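Local coordinates for protein urocanate hydratase (Paenibacillus sp. Soil724D2, PDB 7NED) that acts as an NAD+-dependent thiourocanate hydratase in bacterial ergothioneine catabolism and holds urocanate next to its cofactor, at residues A[120-125]-A[432-437]; A[126-131]-A[473-478]; A[438-443]-A[487-492]. All coordinates share one frame; numbering follows the deposited sequence.

Contact 1 (A[120-125]-A[432-437]); sequences GGLTAA and RDHLDA. With URO ((2E)-3-(1H-imidazol-4-yl)acrylic acid), chain B.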
loop_
_atom_site.group_PDB
_atom_site.type_symbol
_atom_site.label_atom_id
_atom_site.label_comp_id
_atom_site.label_asym_id
_atom_site.label_seq_id
_atom_site.Cartn_x
_atom_site.Cartn_y
_atom_site.Cartn_z
ATOM N N GLY A 120 6.603 6.196 -10.832
ATOM C CA GLY A 120 7.075 5.029 -11.552
ATOM C C GLY A 120 6.217 4.590 -12.720
ATOM O O GLY A 120 6.482 3.525 -13.293
ATOM N N GLY A 121 5.222 5.381 -13.109
ATOM C CA GLY A 121 4.227 4.882 -14.036
ATOM C C GLY A 121 3.587 3.616 -13.490
ATOM O O GLY A 121 3.473 3.407 -12.269
ATOM N N LEU A 122 3.104 2.774 -14.408
ATOM C CA LEU A 122 2.780 1.417 -14.013
ATOM C C LEU A 122 3.979 0.509 -14.224
ATOM O O LEU A 122 4.467 -0.120 -13.274
ATOM C CB LEU A 122 1.557 0.896 -14.801
ATOM C CG LEU A 122 0.294 1.730 -14.647
ATOM C CD1 LEU A 122 -0.927 1.065 -15.288
ATOM C CD2 LEU A 122 0.044 2.004 -13.171
ATOM N N THR A 123 4.540 0.505 -15.434
ATOM C CA THR A 123 5.591 -0.453 -15.734
ATOM C C THR A 123 6.974 0.178 -15.882
ATOM O O THR A 123 7.915 -0.538 -16.231
ATOM C CB THR A 123 5.243 -1.207 -17.005
ATOM O OG1 THR A 123 5.030 -0.245 -18.040
ATOM C CG2 THR A 123 3.984 -2.065 -16.805
ATOM N N ALA A 124 7.131 1.481 -15.640
ATOM C CA ALA A 124 8.442 2.112 -15.849
ATOM C C ALA A 124 9.415 1.736 -14.734
ATOM O O ALA A 124 10.491 1.180 -14.987
ATOM C CB ALA A 124 8.305 3.636 -15.934
ATOM N N ALA A 125 9.059 2.043 -13.487
ATOM C CA ALA A 125 10.032 1.834 -12.417
ATOM C C ALA A 125 10.197 0.374 -12.050
ATOM O O ALA A 125 11.158 0.036 -11.341
ATOM C CB ALA A 125 9.653 2.624 -11.182
ATOM N N ARG A 432 3.422 -8.187 -16.958
ATOM C CA ARG A 432 2.135 -7.729 -17.424
ATOM C C ARG A 432 2.048 -6.252 -17.095
ATOM O O ARG A 432 2.830 -5.721 -16.302
ATOM C CB ARG A 432 0.985 -8.506 -16.775
ATOM C CG ARG A 432 1.100 -8.521 -15.193
ATOM C CD ARG A 432 -0.251 -8.788 -14.467
ATOM N NE ARG A 432 -0.036 -8.952 -13.019
ATOM C CZ ARG A 432 0.157 -7.942 -12.163
ATOM N NH1 ARG A 432 0.163 -6.695 -12.613
ATOM N NH2 ARG A 432 0.344 -8.182 -10.849
ATOM N N ASP A 433 1.098 -5.591 -17.728
ATOM C CA ASP A 433 0.743 -4.265 -17.251
ATOM C C ASP A 433 0.127 -4.390 -15.864
ATOM O O ASP A 433 -0.277 -5.478 -15.444
ATOM C CB ASP A 433 -0.243 -3.592 -18.216
ATOM C CG ASP A 433 -0.359 -2.083 -17.969
ATOM O OD1 ASP A 433 0.418 -1.519 -17.151
ATOM O OD2 ASP A 433 -1.219 -1.456 -18.606
ATOM N N HIS A 434 0.005 -3.258 -15.161
ATOM C CA HIS A 434 -0.714 -3.309 -13.877
ATOM C C HIS A 434 -2.210 -3.217 -14.068
ATOM O O HIS A 434 -2.958 -3.434 -13.104
ATOM C CB HIS A 434 -0.276 -2.182 -12.945
ATOM C CG HIS A 434 1.174 -2.234 -12.582
ATOM N ND1 HIS A 434 1.690 -1.509 -11.530
ATOM C CD2 HIS A 434 2.220 -2.905 -13.129
ATOM C CE1 HIS A 434 2.988 -1.751 -11.422
ATOM N NE2 HIS A 434 3.336 -2.593 -12.382
ATOM N N LEU A 435 -2.655 -2.911 -15.295
ATOM C CA LEU A 435 -4.080 -2.872 -15.633
ATOM C C LEU A 435 -4.542 -4.321 -15.722
ATOM O O LEU A 435 -4.606 -4.923 -16.796
ATOM C CB LEU A 435 -4.304 -2.114 -16.948
ATOM C CG LEU A 435 -5.766 -1.783 -17.283
ATOM C CD1 LEU A 435 -6.257 -0.539 -16.517
ATOM C CD2 LEU A 435 -5.915 -1.657 -18.826
ATOM N N ASP A 436 -4.762 -4.949 -14.581
ATOM C CA ASP A 436 -5.068 -6.375 -14.501
ATOM C C ASP A 436 -5.935 -6.580 -13.252
ATOM O O ASP A 436 -5.854 -5.818 -12.327
ATOM C CB ASP A 436 -3.759 -7.167 -14.444
ATOM C CG ASP A 436 -3.902 -8.683 -14.763
ATOM O OD1 ASP A 436 -4.591 -9.044 -15.654
ATOM O OD2 ASP A 436 -3.260 -9.483 -14.134
ATOM N N ALA A 437 -6.724 -7.622 -13.285
ATOM C CA ALA A 437 -7.676 -7.913 -12.269
ATOM C C ALA A 437 -7.372 -7.602 -10.790
ATOM O O ALA A 437 -7.973 -6.734 -10.317
ATOM C CB ALA A 437 -8.291 -9.257 -12.445
HETATM O OAA URO B . 1.886 -1.504 -21.013
HETATM C CAI URO B . 2.657 -0.769 -20.263
HETATM O OAB URO B . 3.800 -0.965 -20.136
HETATM C CAC URO B . 2.072 0.346 -19.501
HETATM C CAD URO B . 0.791 0.592 -19.587
HETATM C CAJ URO B . 0.408 1.699 -18.793
HETATM C CAF URO B . -0.750 2.416 -18.855
HETATM N NAH URO B . -0.681 3.525 -18.055
HETATM C CAE URO B . 0.512 3.469 -17.508
HETATM N NAG URO B . 1.210 2.388 -17.923
#
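Leu122 and His434 make the main apolar contact. The leucine CB sits over one face of the imidazole, 4.1 Å from the centroid of the His434 ring and 21° off its normal, which qualifies as a CH-pi contact. With chi2 near trans (-172°), Leu122 CD1 extends to Asp433 OD1 at 3.5 Å. The methyl CG2 of Thr123 approaches the same oxygen, Asp433 OD1, at 3.6 Å, the two side chains crossing at about a right angle.

The polar bonds run within 432-437 or to other parts of the chain. His434 N gives a 2.7 Å bond to Asp433 OD1, meeting it from above the carboxylate plane. Arg432 NH1 donates to Asp433 O over 3.1 Å, with the oxygen in the guanidinium plane, while the guanidinium forms its main salt bridge with Asp515. The His434 ring is gripped at both nitrogens, ND1 by Ser491 OG and NE2 by Gln128 OE1, which should fix its rotation. An alanine at His434 would probably leave the Ser491 hydroxyl and the side-chain amide oxygen of Gln128 without these mates and take away the ring face against which Leu122 CB packs.

Both segments also meet urocanate. Thr123 OG1 donates a short 2.5 Å hydrogen bond to its carboxylate atom OAB, and Arg352 binds the ligand as well. Leu122 CG packs 3.4 Å from the imidazole carbon CAE, while Asp433 OD2 comes within 3.0 Å of the propenoate carbon CAD. Leu122, Thr123 and Asp433 thus bring a loop from the N-terminal part of the sequence and the interruption of strand 428-441 from the C-terminal part together as walls of the substrate pocket of a urocanase.

Contact 2 (A[126-131]-A[473-478]); sequences AWQYIG and ADLVTI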
loop_
_atom_site.group_PDB
_atom_site.type_symbol
_atom_site.label_atom_id
_atom_site.label_comp_id
_atom_site.label_asym_id
_atom_site.label_seq_id
_atom_site.Cartn_x
_atom_site.Cartn_y
_atom_site.Cartn_z
ATOM N N ALA A 126 9.287 -0.493 -12.493
ATOM C CA ALA A 126 9.453 -1.922 -12.302
ATOM C C ALA A 126 10.040 -2.613 -13.529
ATOM O O ALA A 126 10.253 -3.827 -13.490
ATOM C CB ALA A 126 8.110 -2.559 -11.929
ATOM N N TRP A 127 10.264 -1.869 -14.619
ATOM C CA TRP A 127 11.090 -2.266 -15.763
ATOM C C TRP A 127 10.260 -3.294 -16.533
ATOM O O TRP A 127 10.787 -4.304 -17.025
ATOM C CB TRP A 127 12.367 -2.922 -15.265
ATOM C CG TRP A 127 13.164 -1.977 -14.415
ATOM C CD1 TRP A 127 12.994 -0.621 -14.232
ATOM C CD2 TRP A 127 13.897 -2.427 -13.276
ATOM N NE1 TRP A 127 13.741 -0.190 -13.131
ATOM C CE2 TRP A 127 14.292 -1.292 -12.530
ATOM C CE3 TRP A 127 14.301 -3.695 -12.844
ATOM C CZ2 TRP A 127 15.082 -1.392 -11.387
ATOM C CZ3 TRP A 127 15.113 -3.788 -11.699
ATOM C CH2 TRP A 127 15.482 -2.647 -10.987
ATOM N N GLN A 128 8.946 -3.086 -16.613
ATOM C CA GLN A 128 8.072 -4.089 -17.226
ATOM C C GLN A 128 7.492 -3.628 -18.559
ATOM O O GLN A 128 6.680 -4.345 -19.165
ATOM C CB GLN A 128 6.950 -4.492 -16.231
ATOM C CG GLN A 128 7.546 -5.147 -14.993
ATOM C CD GLN A 128 6.622 -5.221 -13.761
ATOM O OE1 GLN A 128 5.698 -4.405 -13.568
ATOM N NE2 GLN A 128 6.924 -6.187 -12.884
ATOM N N TYR A 129 7.898 -2.442 -19.006
ATOM C CA TYR A 129 7.463 -1.843 -20.244
ATOM C C TYR A 129 8.185 -2.537 -21.377
ATOM O O TYR A 129 9.375 -2.858 -21.245
ATOM C CB TYR A 129 7.810 -0.366 -20.181
ATOM C CG TYR A 129 7.427 0.476 -21.349
ATOM C CD1 TYR A 129 6.129 0.919 -21.504
ATOM C CD2 TYR A 129 8.385 0.887 -22.254
ATOM C CE1 TYR A 129 5.788 1.728 -22.587
ATOM C CE2 TYR A 129 8.054 1.690 -23.337
ATOM C CZ TYR A 129 6.740 2.105 -23.485
ATOM O OH TYR A 129 6.366 2.891 -24.541
ATOM N N ILE A 130 7.448 -2.858 -22.446
ATOM C CA ILE A 130 8.071 -3.531 -23.577
ATOM C C ILE A 130 8.040 -2.685 -24.836
ATOM O O ILE A 130 8.384 -3.181 -25.898
ATOM C CB ILE A 130 7.446 -4.908 -23.853
ATOM C CG1 ILE A 130 5.941 -4.780 -24.258
ATOM C CG2 ILE A 130 7.688 -5.822 -22.626
ATOM C CD1 ILE A 130 5.350 -6.037 -24.833
ATOM N N GLY A 131 7.679 -1.405 -24.726
ATOM C CA GLY A 131 7.444 -0.550 -25.874
ATOM C C GLY A 131 5.959 -0.351 -26.085
ATOM O O GLY A 131 5.134 -0.727 -25.261
ATOM N N ALA A 473 7.731 -15.077 -6.857
ATOM C CA ALA A 473 7.994 -14.227 -8.005
ATOM C C ALA A 473 9.424 -13.668 -7.927
ATOM O O ALA A 473 10.102 -13.730 -6.887
ATOM C CB ALA A 473 6.961 -13.092 -8.047
ATOM N N ASP A 474 9.901 -13.132 -9.056
ATOM C CA ASP A 474 11.266 -12.606 -9.094
ATOM C C ASP A 474 11.306 -11.137 -8.754
ATOM O O ASP A 474 12.257 -10.668 -8.124
ATOM C CB ASP A 474 11.878 -12.817 -10.503
ATOM C CG ASP A 474 12.207 -14.287 -10.757
ATOM O OD1 ASP A 474 11.398 -14.950 -11.445
ATOM O OD2 ASP A 474 13.208 -14.797 -10.193
ATOM N N LEU A 475 10.284 -10.392 -9.149
ATOM C CA LEU A 475 10.200 -8.980 -8.800
ATOM C C LEU A 475 8.751 -8.629 -8.501
ATOM O O LEU A 475 7.854 -8.988 -9.267
ATOM C CB LEU A 475 10.731 -8.093 -9.948
ATOM C CG LEU A 475 10.758 -6.566 -9.752
ATOM C CD1 LEU A 475 11.872 -5.896 -10.585
ATOM C CD2 LEU A 475 9.420 -5.917 -10.070
ATOM N N VAL A 476 8.522 -7.901 -7.409
ATOM C CA VAL A 476 7.183 -7.457 -7.047
ATOM C C VAL A 476 7.240 -5.967 -6.741
ATOM O O VAL A 476 8.203 -5.482 -6.134
ATOM C CB VAL A 476 6.642 -8.257 -5.833
ATOM C CG1 VAL A 476 5.251 -7.781 -5.436
ATOM C CG2 VAL A 476 6.642 -9.722 -6.159
ATOM N N THR A 477 6.217 -5.245 -7.149
ATOM C CA THR A 477 6.196 -3.800 -6.968
ATOM C C THR A 477 4.801 -3.339 -6.565
ATOM O O THR A 477 3.802 -3.926 -6.977
ATOM C CB THR A 477 6.647 -3.075 -8.250
ATOM O OG1 THR A 477 6.792 -1.679 -7.977
ATOM C CG2 THR A 477 5.632 -3.260 -9.417
ATOM N N ILE A 478 4.751 -2.278 -5.761
ATOM C CA ILE A 478 3.533 -1.522 -5.489
ATOM C C ILE A 478 3.780 -0.069 -5.876
ATOM O O ILE A 478 4.718 0.565 -5.380
ATOM C CB ILE A 478 3.120 -1.607 -4.015
ATOM C CG1 ILE A 478 2.866 -3.060 -3.638
ATOM C CG2 ILE A 478 1.872 -0.763 -3.810
ATOM C CD1 ILE A 478 2.705 -3.278 -2.092
#
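Ala126 and Thr477 form the tight part of this contact: Ala126 CB lies 3.6 Å from Thr477 CG2 and 4.0 Å from Thr477 CB. The threonine presents its methyl here because OG1 stands anti to the backbone N (chi1 -172°). Leu475, two residues back on the same strand, also points toward the loop, while the intervening Val476 points away, and its side chain packs on helix 459-469 and on Met466 of the second subunit.

This alternation belongs to strand 475-480, which lies between strands 91-95 and 490-498 in a mixed sheet; at its start Asp474 and Leu475 both face Thr495 in a classic beta bulge. The loop adds no strand to this sheet; it lies against the face bearing Leu475 and Thr477, mainly through side chains.

The looser part is the splayed end of Leu475, whose two methyls take different partners. CD2 reaches Gln128 NE2 at 3.8 Å and, less closely, Ala126 CB at 4.1 Å. CD1 approaches the indole of Trp127 obliquely, 4.0 Å from CE3, the side chains crossing at about a right angle. Neither part opens to solvent, since every touching residue is buried. Gln128, extended beyond CG (chi2 163°), aims its amide at the sheet, and NE2 is hydrogen-bonded to Thr495 OG1, so an otherwise apolar interface is crossed by a polar group with its own partner. Farther along the loop Tyr129 leaves the strand behind, stacks on Tyr42 and touches urocanate.

Contact 3 (A[438-443]-A[487-492]); sequences ASMTHP and GYMTSA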
loop_
_atom_site.group_PDB
_atom_site.type_symbol
_atom_site.label_atom_id
_atom_site.label_comp_id
_atom_site.label_asym_id
_atom_site.label_seq_id
_atom_site.Cartn_x
_atom_site.Cartn_y
_atom_site.Cartn_z
ATOM N N ALA A 438 -6.462 -8.217 -10.097
ATOM C CA ALA A 438 -6.360 -7.762 -8.642
ATOM C C ALA A 438 -5.275 -6.718 -8.417
ATOM O O ALA A 438 -4.910 -6.448 -7.345
ATOM C CB ALA A 438 -6.300 -8.890 -7.691
ATOM N N SER A 439 -4.846 -6.097 -9.478
ATOM C CA SER A 439 -3.656 -5.283 -9.378
ATOM C C SER A 439 -3.692 -3.808 -9.623
ATOM O O SER A 439 -2.701 -3.135 -9.720
ATOM C CB SER A 439 -2.564 -5.974 -10.162
ATOM O OG SER A 439 -2.883 -5.933 -11.472
ATOM N N MET A 440 -4.888 -3.306 -9.597
ATOM C CA MET A 440 -5.123 -1.935 -9.820
ATOM C C MET A 440 -6.403 -1.373 -9.208
ATOM O O MET A 440 -7.457 -1.895 -9.411
ATOM C CB MET A 440 -5.111 -1.722 -11.298
ATOM C CG MET A 440 -5.758 -0.511 -11.788
ATOM S SD MET A 440 -4.648 0.810 -11.527
ATOM C CE MET A 440 -3.724 0.790 -13.005
ATOM N N THR A 441 -6.241 -0.279 -8.528
ATOM C CA THR A 441 -7.363 0.424 -7.966
ATOM C C THR A 441 -7.261 1.845 -8.470
ATOM O O THR A 441 -6.285 2.474 -8.262
ATOM C CB THR A 441 -7.388 0.392 -6.426
ATOM O OG1 THR A 441 -7.518 -0.927 -5.968
ATOM C CG2 THR A 441 -8.475 1.238 -5.909
ATOM N N HIS A 442 -8.298 2.285 -9.155
ATOM C CA HIS A 442 -8.412 3.599 -9.697
ATOM C C HIS A 442 -9.858 3.865 -10.060
ATOM O O HIS A 442 -10.280 3.432 -11.059
ATOM C CB HIS A 442 -7.571 3.720 -10.932
ATOM C CG HIS A 442 -7.410 5.116 -11.421
ATOM N ND1 HIS A 442 -8.382 6.059 -11.318
ATOM C CD2 HIS A 442 -6.384 5.715 -12.043
ATOM C CE1 HIS A 442 -7.976 7.170 -11.871
ATOM N NE2 HIS A 442 -6.759 6.992 -12.308
ATOM N N PRO A 443 -10.553 4.593 -9.197
ATOM C CA PRO A 443 -11.965 4.925 -9.302
ATOM C C PRO A 443 -12.359 5.599 -10.614
ATOM O O PRO A 443 -13.499 5.588 -10.910
ATOM C CB PRO A 443 -12.216 5.822 -8.090
ATOM C CG PRO A 443 -11.118 5.547 -7.174
ATOM C CD PRO A 443 -9.954 5.263 -8.046
ATOM N N GLY A 487 -3.096 10.463 -5.662
ATOM C CA GLY A 487 -4.335 10.266 -4.951
ATOM C C GLY A 487 -5.378 9.458 -5.695
ATOM O O GLY A 487 -6.432 9.161 -5.119
ATOM N N TYR A 488 -5.120 9.078 -6.954
ATOM C CA TYR A 488 -6.125 8.367 -7.735
ATOM C C TYR A 488 -5.912 6.862 -7.767
ATOM O O TYR A 488 -6.882 6.114 -7.938
ATOM C CB TYR A 488 -6.161 8.889 -9.185
ATOM C CG TYR A 488 -6.949 10.161 -9.358
ATOM C CD1 TYR A 488 -6.315 11.402 -9.319
ATOM C CD2 TYR A 488 -8.326 10.130 -9.546
ATOM C CE1 TYR A 488 -7.029 12.577 -9.471
ATOM C CE2 TYR A 488 -9.050 11.312 -9.722
ATOM C CZ TYR A 488 -8.388 12.526 -9.676
ATOM O OH TYR A 488 -9.069 13.704 -9.852
ATOM N N MET A 489 -4.690 6.379 -7.619
ATOM C CA MET A 489 -4.527 4.964 -7.912
ATOM C C MET A 489 -3.376 4.354 -7.154
ATOM O O MET A 489 -2.382 5.017 -6.809
ATOM C CB MET A 489 -4.289 4.619 -9.394
ATOM C CG MET A 489 -3.044 5.120 -10.020
ATOM S SD MET A 489 -2.976 4.584 -11.794
ATOM C CE MET A 489 -1.459 5.406 -12.191
ATOM N N THR A 490 -3.505 3.051 -6.982
ATOM C CA THR A 490 -2.480 2.200 -6.407
ATOM C C THR A 490 -2.523 0.935 -7.223
ATOM O O THR A 490 -3.617 0.443 -7.535
ATOM C CB THR A 490 -2.768 1.927 -4.921
ATOM O OG1 THR A 490 -2.576 3.140 -4.202
ATOM C CG2 THR A 490 -1.827 0.854 -4.333
ATOM N N SER A 491 -1.353 0.419 -7.568
ATOM C CA SER A 491 -1.297 -0.772 -8.413
ATOM C C SER A 491 -0.145 -1.672 -7.962
ATOM O O SER A 491 0.700 -1.266 -7.176
ATOM C CB SER A 491 -1.155 -0.401 -9.886
ATOM O OG SER A 491 0.091 0.271 -10.106
ATOM N N ALA A 492 -0.093 -2.893 -8.511
ATOM C CA ALA A 492 0.952 -3.861 -8.195
ATOM C C ALA A 492 1.366 -4.582 -9.463
ATOM O O ALA A 492 0.536 -4.832 -10.342
ATOM C CB ALA A 492 0.482 -4.886 -7.124
#
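Met440 and Thr441 pair with Ser491 and Thr490 in antiparallel register, the touching parts running 171° apart. Met440-Ser491 is the non-hydrogen-bonded pair and Thr441-Thr490 the hydrogen-bonded one, with Thr441 N to Thr490 O at 2.9 Å and Thr490 N to Thr441 O at 3.1 Å. A further bond joins Ala492 N to Ser439 O over 2.9 Å.

On the face bearing Met440 and Ser491, the bent Met440 chain sets SD 4.0 Å from Ser491 CB and CE 4.1 Å from Met489 SD. Past the paired residues, His442 meets both Tyr488 and Met489. Tyr488 CB covers one face of its ring, 3.9 Å from the centroid, as a CH-pi contact, whereas Met489 SD stands at the ring edge, 4.7 Å from the centroid. Tyr488 O, buried here without a hydrogen-bond partner, instead receives the CA-H of His442 (CA to O 3.4 Å).

Met489 also touches NAD. On the other face, Thr441 and Thr490 pack on Pro461 of helix 459-469 and on Val99 of the second subunit, while strand 490-498 lies between 428-441 and 475-480 in the sheet.

All three contacts are buried and reach one mixed sheet. Contact 1 is the most central, about 6 Å from the chain centre to its own centre against 12 Å and 13 Å for contacts 2 and 3, and both its segments line the urocanate site, to which contact 2 adds Tyr129. Contacts 1 and 2 set successive parts of one loop against different strands, whereas contact 3 pairs two neighbouring strands and shares strand 428-441 with contact 1. Their chemistry follows: side chains and ligand in contact 1, mostly methyl packing in contact 2, backbone hydrogen bonds in contact 3. Contacts 2 and 3 meet where Ile478 CG2 packs on Ser491 O. Both also reach the second subunit; contact 1 does not.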